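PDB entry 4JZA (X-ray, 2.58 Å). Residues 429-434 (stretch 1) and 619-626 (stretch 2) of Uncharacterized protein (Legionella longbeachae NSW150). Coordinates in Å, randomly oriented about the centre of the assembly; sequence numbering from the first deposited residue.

Stretch 1 (429-434) NWITDY
Stretch 2, residues 619-626: IKTPEWYL

The sharpest feature of this contact is a methyl group set squarely over an indole: I431 CD1 lies 3.8 Å from the centroid of the five-membered ring of W624, 12° off the ring normal, a CH-pi contact whose closest pair is I431 CD1 to W624 CE2 at 3.7 Å. I431 reaches it with chi1 -62° (m) and chi2 at 143°, off the usual wells; its CA-to-CB bond points sideways, and the extended end closes the gap. W624 meets it with chi1 t and chi2 -120°, its CA-to-CB bond directed toward stretch 1.

The backbones register at I431 and T621, whose CA atoms are 6.5 Å apart. Stretch 1 is irregular, held by T432 N to N429 O (3.2 Å); D433 (70/17) and Y434 (63/20) then take positive phi. In stretch 2, T621 (phi/psi 50/51) occupies the N-cap position without a side-chain capping bond, and a short helix runs from P622 to Y625. W624 N to T621 O (3.1 Å) and L626 N to P622 O (2.8 Å) fix the turn before L626 leaves helical geometry at -93/145.

W430, chi1 p and chi2 -62°, brings CH2 and CZ2 of its ring up to E623 and W624, in the middle of this short helix: CH2 is 3.8 Å from W624 N and 4.0 Å from E623 CB, which sits at the ring edge, while CZ2 is 4.0 Å from W624 CB. The rule is one of reach: W430, I431, D433 and K620 leave sideways yet make the contact because their ends come nearer, whereas T621 and W624 point toward stretch 1 from CA. I431 CG2 also packs 3.9 Å from Y625 OH.

Charge is paired beyond this apolar patch: K620 NZ donates to D433 OD1 at 3.1 Å, a hydrogen-bonded salt bridge. K620 (chi1 -142°, then p, t, p) and D433 (chi1 m) meet at their tips. In all, 376 Å² is buried.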

# COMPACT_ATOMS: atom_id res chain seq x y z
N ASN A 429 -18.18 10.74 4.21
CA ASN A 429 -18.78 10.33 5.51
C ASN A 429 -18.00 9.21 6.22
O ASN A 429 -16.93 8.83 5.75
CB ASN A 429 -20.23 9.92 5.33
CG ASN A 429 -20.40 8.74 4.40
OD1 ASN A 429 -19.46 7.95 4.13
ND2 ASN A 429 -21.62 8.61 3.88
N TRP A 430 -18.49 8.69 7.33
CA TRP A 430 -17.68 7.73 8.09
C TRP A 430 -17.34 6.44 7.35
O TRP A 430 -16.32 5.81 7.61
CB TRP A 430 -18.28 7.46 9.46
CG TRP A 430 -19.51 6.63 9.52
CD1 TRP A 430 -20.73 6.91 8.97
CD2 TRP A 430 -19.66 5.41 10.25
NE1 TRP A 430 -21.62 5.92 9.29
CE2 TRP A 430 -20.99 4.98 10.07
CE3 TRP A 430 -18.79 4.62 11.03
CZ2 TRP A 430 -21.49 3.80 10.66
CZ3 TRP A 430 -19.28 3.45 11.61
CH2 TRP A 430 -20.63 3.05 11.42
N ILE A 431 -18.17 6.06 6.38
CA ILE A 431 -17.98 4.80 5.71
C ILE A 431 -16.77 4.82 4.76
O ILE A 431 -16.16 3.77 4.50
CB ILE A 431 -19.25 4.40 4.96
CG1 ILE A 431 -20.40 4.22 5.94
CG2 ILE A 431 -19.02 3.11 4.18
CD1 ILE A 431 -21.71 4.70 5.37
N THR A 432 -16.41 6.00 4.25
CA THR A 432 -15.32 6.13 3.26
C THR A 432 -14.08 6.91 3.81
O THR A 432 -13.17 7.27 3.05
CB THR A 432 -15.84 6.64 1.87
OG1 THR A 432 -14.97 7.63 1.35
CG2 THR A 432 -17.24 7.23 1.96
N ASP A 433 -14.04 7.09 5.14
CA ASP A 433 -12.92 7.73 5.87
C ASP A 433 -12.78 9.25 5.61
O ASP A 433 -11.73 9.83 5.89
CB ASP A 433 -11.58 7.06 5.52
CG ASP A 433 -11.43 5.66 6.08
OD1 ASP A 433 -12.14 5.33 7.04
OD2 ASP A 433 -10.55 4.90 5.59
N TYR A 434 -13.84 9.88 5.09
CA TYR A 434 -13.85 11.30 4.67
C TYR A 434 -12.87 11.56 3.52
O TYR A 434 -12.49 12.71 3.27
CB TYR A 434 -13.61 12.24 5.85
CG TYR A 434 -14.71 12.24 6.88
CD1 TYR A 434 -15.83 11.50 6.71
CD2 TYR A 434 -14.66 13.04 8.02
CE1 TYR A 434 -16.84 11.50 7.63
CE2 TYR A 434 -15.69 13.03 8.95
CZ TYR A 434 -16.79 12.24 8.71
OH TYR A 434 -17.90 12.13 9.51
N ILE A 619 -11.34 -5.20 11.05
CA ILE A 619 -12.26 -5.16 9.95
C ILE A 619 -12.79 -3.74 9.78
O ILE A 619 -13.11 -3.06 10.73
CB ILE A 619 -13.46 -6.09 10.24
CG1 ILE A 619 -13.02 -7.55 10.40
CG2 ILE A 619 -14.55 -5.99 9.15
CD1 ILE A 619 -12.27 -8.08 9.21
N LYS A 620 -12.95 -3.33 8.56
CA LYS A 620 -13.45 -2.01 8.26
C LYS A 620 -14.90 -1.87 8.63
O LYS A 620 -15.72 -2.71 8.27
CB LYS A 620 -13.28 -1.76 6.77
CG LYS A 620 -12.87 -0.35 6.42
CD LYS A 620 -11.44 -0.04 6.86
CE LYS A 620 -11.20 1.47 6.83
NZ LYS A 620 -12.07 2.31 7.72
N THR A 621 -15.21 -0.82 9.39
CA THR A 621 -16.56 -0.31 9.53
C THR A 621 -17.59 -1.40 9.88
O THR A 621 -18.61 -1.51 9.26
CB THR A 621 -16.82 0.51 8.23
OG1 THR A 621 -16.50 1.86 8.46
CG2 THR A 621 -18.13 0.55 7.86
N PRO A 622 -17.33 -2.23 10.90
CA PRO A 622 -18.26 -3.33 11.17
C PRO A 622 -19.68 -2.89 11.50
O PRO A 622 -20.63 -3.57 11.12
CB PRO A 622 -17.65 -4.01 12.40
CG PRO A 622 -16.23 -3.58 12.44
CD PRO A 622 -16.24 -2.20 11.90
N GLU A 623 -19.81 -1.80 12.25
CA GLU A 623 -21.12 -1.31 12.68
C GLU A 623 -21.94 -0.79 11.49
O GLU A 623 -23.16 -0.67 11.59
CB GLU A 623 -20.99 -0.22 13.77
CG GLU A 623 -20.75 -0.78 15.17
CD GLU A 623 -20.29 0.25 16.21
OE1 GLU A 623 -19.71 1.27 15.83
OE2 GLU A 623 -20.47 0.03 17.43
N TRP A 624 -21.32 -0.54 10.35
CA TRP A 624 -22.14 -0.21 9.20
C TRP A 624 -22.67 -1.45 8.51
O TRP A 624 -23.80 -1.45 8.10
CB TRP A 624 -21.37 0.62 8.19
CG TRP A 624 -22.15 0.87 6.98
CD1 TRP A 624 -21.82 0.52 5.72
CD2 TRP A 624 -23.40 1.55 6.90
NE1 TRP A 624 -22.79 0.94 4.84
CE2 TRP A 624 -23.77 1.58 5.54
CE3 TRP A 624 -24.24 2.15 7.84
CZ2 TRP A 624 -24.94 2.15 5.11
CZ3 TRP A 624 -25.39 2.72 7.42
CH2 TRP A 624 -25.75 2.70 6.06
N TYR A 625 -21.83 -2.48 8.38
CA TYR A 625 -22.11 -3.69 7.57
C TYR A 625 -22.87 -4.79 8.33
O TYR A 625 -23.50 -5.71 7.71
CB TYR A 625 -20.79 -4.27 7.00
CG TYR A 625 -20.13 -3.35 6.04
CD1 TYR A 625 -20.78 -2.97 4.87
CD2 TYR A 625 -18.86 -2.79 6.28
CE1 TYR A 625 -20.21 -2.08 3.98
CE2 TYR A 625 -18.25 -1.92 5.37
CZ TYR A 625 -18.95 -1.55 4.21
OH TYR A 625 -18.45 -0.68 3.24
N LEU A 626 -22.77 -4.74 9.67
CA LEU A 626 -23.39 -5.75 10.51
C LEU A 626 -24.73 -5.25 10.88
O LEU A 626 -24.91 -4.07 11.07
CB LEU A 626 -22.58 -6.00 11.79
CG LEU A 626 -21.23 -6.73 11.70
CD1 LEU A 626 -20.50 -6.72 13.04
CD2 LEU A 626 -21.44 -8.16 11.24